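HmuY protein (Prevotella intermedia, PDB 6R2H) probably binds heme as a hemophore-like member of the HmuY family, helping the bacterium to acquire heme. Local coordinates at residues A[69-74]-A[78-83]. Numbering follows the deposited sequence.
Sequences WDIAFH and ARTNNG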
loop_
_atom_site.group_PDB
_atom_site.type_symbol
_atom_site.label_atom_id
_atom_site.label_comp_id
_atom_site.label_asym_id
_atom_site.label_seq_id
_atom_site.Cartn_x
_atom_site.Cartn_y
_atom_site.Cartn_z
ATOM N N TRP A 69 -5.222 -3.847 12.252
ATOM C CA TRP A 69 -4.366 -3.870 11.080
ATOM C C TRP A 69 -3.138 -3.012 11.345
ATOM O O TRP A 69 -3.183 -2.119 12.180
ATOM C CB TRP A 69 -5.133 -3.416 9.822
ATOM C CG TRP A 69 -5.570 -1.978 9.852
ATOM C CD1 TRP A 69 -6.647 -1.446 10.507
ATOM C CD2 TRP A 69 -4.920 -0.869 9.201
ATOM N NE1 TRP A 69 -6.721 -0.094 10.300
ATOM C CE2 TRP A 69 -5.675 0.288 9.500
ATOM C CE3 TRP A 69 -3.784 -0.742 8.392
ATOM C CZ2 TRP A 69 -5.319 1.549 9.019
ATOM C CZ3 TRP A 69 -3.440 0.503 7.906
ATOM C CH2 TRP A 69 -4.197 1.635 8.222
ATOM N N ASP A 70 -2.061 -3.279 10.591
ATOM C CA ASP A 70 -0.798 -2.573 10.727
ATOM C C ASP A 70 -0.472 -1.841 9.428
ATOM O O ASP A 70 -0.100 -0.664 9.468
ATOM C CB ASP A 70 0.308 -3.540 11.150
ATOM C CG ASP A 70 -0.007 -4.205 12.470
ATOM O OD1 ASP A 70 -0.201 -3.457 13.457
ATOM O OD2 ASP A 70 -0.095 -5.465 12.483
ATOM N N ILE A 71 -0.598 -2.566 8.302
ATOM C CA ILE A 71 -0.341 -2.025 6.975
ATOM C C ILE A 71 -1.484 -2.422 6.040
ATOM O O ILE A 71 -2.198 -3.401 6.291
ATOM C CB ILE A 71 1.035 -2.444 6.407
ATOM C CG1 ILE A 71 1.117 -3.949 6.128
ATOM C CG2 ILE A 71 2.157 -1.959 7.300
ATOM C CD1 ILE A 71 2.409 -4.425 5.493
ATOM N N ALA A 72 -1.614 -1.658 4.945
ATOM C CA ALA A 72 -2.712 -1.811 4.005
ATOM C C ALA A 72 -2.229 -1.526 2.587
ATOM O O ALA A 72 -1.320 -0.722 2.383
ATOM C CB ALA A 72 -3.882 -0.942 4.412
ATOM N N PHE A 73 -2.862 -2.204 1.624
ATOM C CA PHE A 73 -2.501 -2.102 0.221
ATOM C C PHE A 73 -3.739 -1.844 -0.631
ATOM O O PHE A 73 -4.797 -2.432 -0.412
ATOM C CB PHE A 73 -1.708 -3.327 -0.244
ATOM C CG PHE A 73 -0.371 -3.483 0.436
ATOM C CD1 PHE A 73 0.754 -2.840 -0.065
ATOM C CD2 PHE A 73 -0.241 -4.244 1.592
ATOM C CE1 PHE A 73 1.990 -2.975 0.557
ATOM C CE2 PHE A 73 0.995 -4.380 2.212
ATOM C CZ PHE A 73 2.104 -3.735 1.703
ATOM N N HIS A 74 -3.567 -0.919 -1.578
ATOM C CA HIS A 74 -4.510 -0.633 -2.644
ATOM C C HIS A 74 -3.752 -0.688 -3.969
ATOM O O HIS A 74 -3.002 0.233 -4.290
ATOM C CB HIS A 74 -5.163 0.748 -2.428
ATOM C CG HIS A 74 -5.814 1.290 -3.661
ATOM N ND1 HIS A 74 -5.177 2.174 -4.516
ATOM C CD2 HIS A 74 -7.035 1.074 -4.197
ATOM C CE1 HIS A 74 -5.985 2.487 -5.513
ATOM N NE2 HIS A 74 -7.130 1.826 -5.338
ATOM N N ALA A 78 0.491 1.924 -0.587
ATOM C CA ALA A 78 0.682 1.410 0.761
ATOM C C ALA A 78 0.337 2.471 1.806
ATOM O O ALA A 78 0.662 3.651 1.657
ATOM C CB ALA A 78 2.107 0.949 0.936
ATOM N N ARG A 79 -0.301 2.015 2.887
ATOM C CA ARG A 79 -0.654 2.852 4.020
ATOM C C ARG A 79 -0.336 2.075 5.291
ATOM O O ARG A 79 -0.395 0.847 5.296
ATOM C CB ARG A 79 -2.153 3.148 3.975
ATOM C CG ARG A 79 -2.640 4.157 5.000
ATOM C CD ARG A 79 -4.149 4.142 4.963
ATOM N NE ARG A 79 -4.804 5.150 5.785
ATOM C CZ ARG A 79 -6.123 5.196 5.967
ATOM N NH1 ARG A 79 -6.904 4.299 5.381
ATOM N NH2 ARG A 79 -6.658 6.131 6.739
ATOM N N THR A 80 0.003 2.798 6.362
ATOM C CA THR A 80 0.272 2.177 7.648
ATOM C C THR A 80 -0.724 2.712 8.670
ATOM O O THR A 80 -1.274 3.806 8.517
ATOM C CB THR A 80 1.724 2.390 8.108
ATOM O OG1 THR A 80 1.836 3.757 8.516
ATOM C CG2 THR A 80 2.758 2.099 7.039
ATOM N N ASN A 81 -0.957 1.898 9.705
ATOM C CA ASN A 81 -1.757 2.280 10.849
ATOM C C ASN A 81 -0.838 2.938 11.876
ATOM O O ASN A 81 -0.336 2.269 12.779
ATOM C CB ASN A 81 -2.462 1.055 11.427
ATOM C CG ASN A 81 -3.511 1.434 12.443
ATOM O OD1 ASN A 81 -3.645 2.603 12.785
ATOM N ND2 ASN A 81 -4.256 0.461 12.931
ATOM N N ASN A 82 -0.595 4.242 11.692
ATOM C CA ASN A 82 0.215 5.044 12.592
ATOM C C ASN A 82 1.655 4.500 12.655
ATOM O O ASN A 82 2.211 4.277 13.737
ATOM C CB ASN A 82 -0.534 5.219 13.916
ATOM C CG ASN A 82 -0.335 6.566 14.584
ATOM O OD1 ASN A 82 0.224 7.500 14.004
ATOM N ND2 ASN A 82 -0.798 6.676 15.818
ATOM N N GLY A 83 2.265 4.300 11.477
ATOM C CA GLY A 83 3.602 3.744 11.370
ATOM C C GLY A 83 4.570 4.669 10.625
ATOM O O GLY A 83 4.157 5.586 9.908
#
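Ile71, Ala72 and Phe73 pair with Thr80, Arg79 and Ala78 as the two arms of an antiparallel beta hairpin, the axes of strands 71-74 and 78-80 running 157° apart in direction. Ala72 and Arg79 form the hydrogen-bonded pair: Ala72 N donates to Arg79 O over 2.8 Å, and Arg79 N returns a bond to Ala72 O. Ile71 with Thr80 and Phe73 with Ala78 are the non-hydrogen-bonded pairs beside it. Beyond the regular strands the pairing continues through Asn81, whose backbone N reaches Asp70 O at 2.7 Å, nearly straight at the hydrogen although it meets the oxygen from above the carbonyl plane.

The Asn81 side chain engages Trp69 through both a hydrogen bond and a stack. With CG anti to the backbone N (chi1 -169°), its amide lies over the Trp69 indole, the two planes 18° apart. ND2 donates to Trp69 O at 2.9 Å, a bond close to the plane of the amide, which should limit rotation of that group. On the same face, Asn81 CB makes a CH-pi contact with the six-membered ring, 3.5 Å from its centroid and almost on its normal. The extended Arg79 chain brings CD to 4.1 Å from Trp69 CH2, and that ring atom lies over one face of the guanidinium. On the side of the sheet carrying Ile71 and Phe73, contacts are slighter: Phe73 CE1 touches Ala78 CB at 3.9 Å, and Ile71 meets Thr80 through their CG2 methyls.

Strand 17-21 flanks 71-74 on its other edge, where Asp70 and Ile71 both face Ile21 in a classic beta bulge. Phe73 packs against Val183 and Phe185 of strand 181-190, joining this small sheet to the large one, while Asp107 of strand 105-115 accepts the Thr80 N-H.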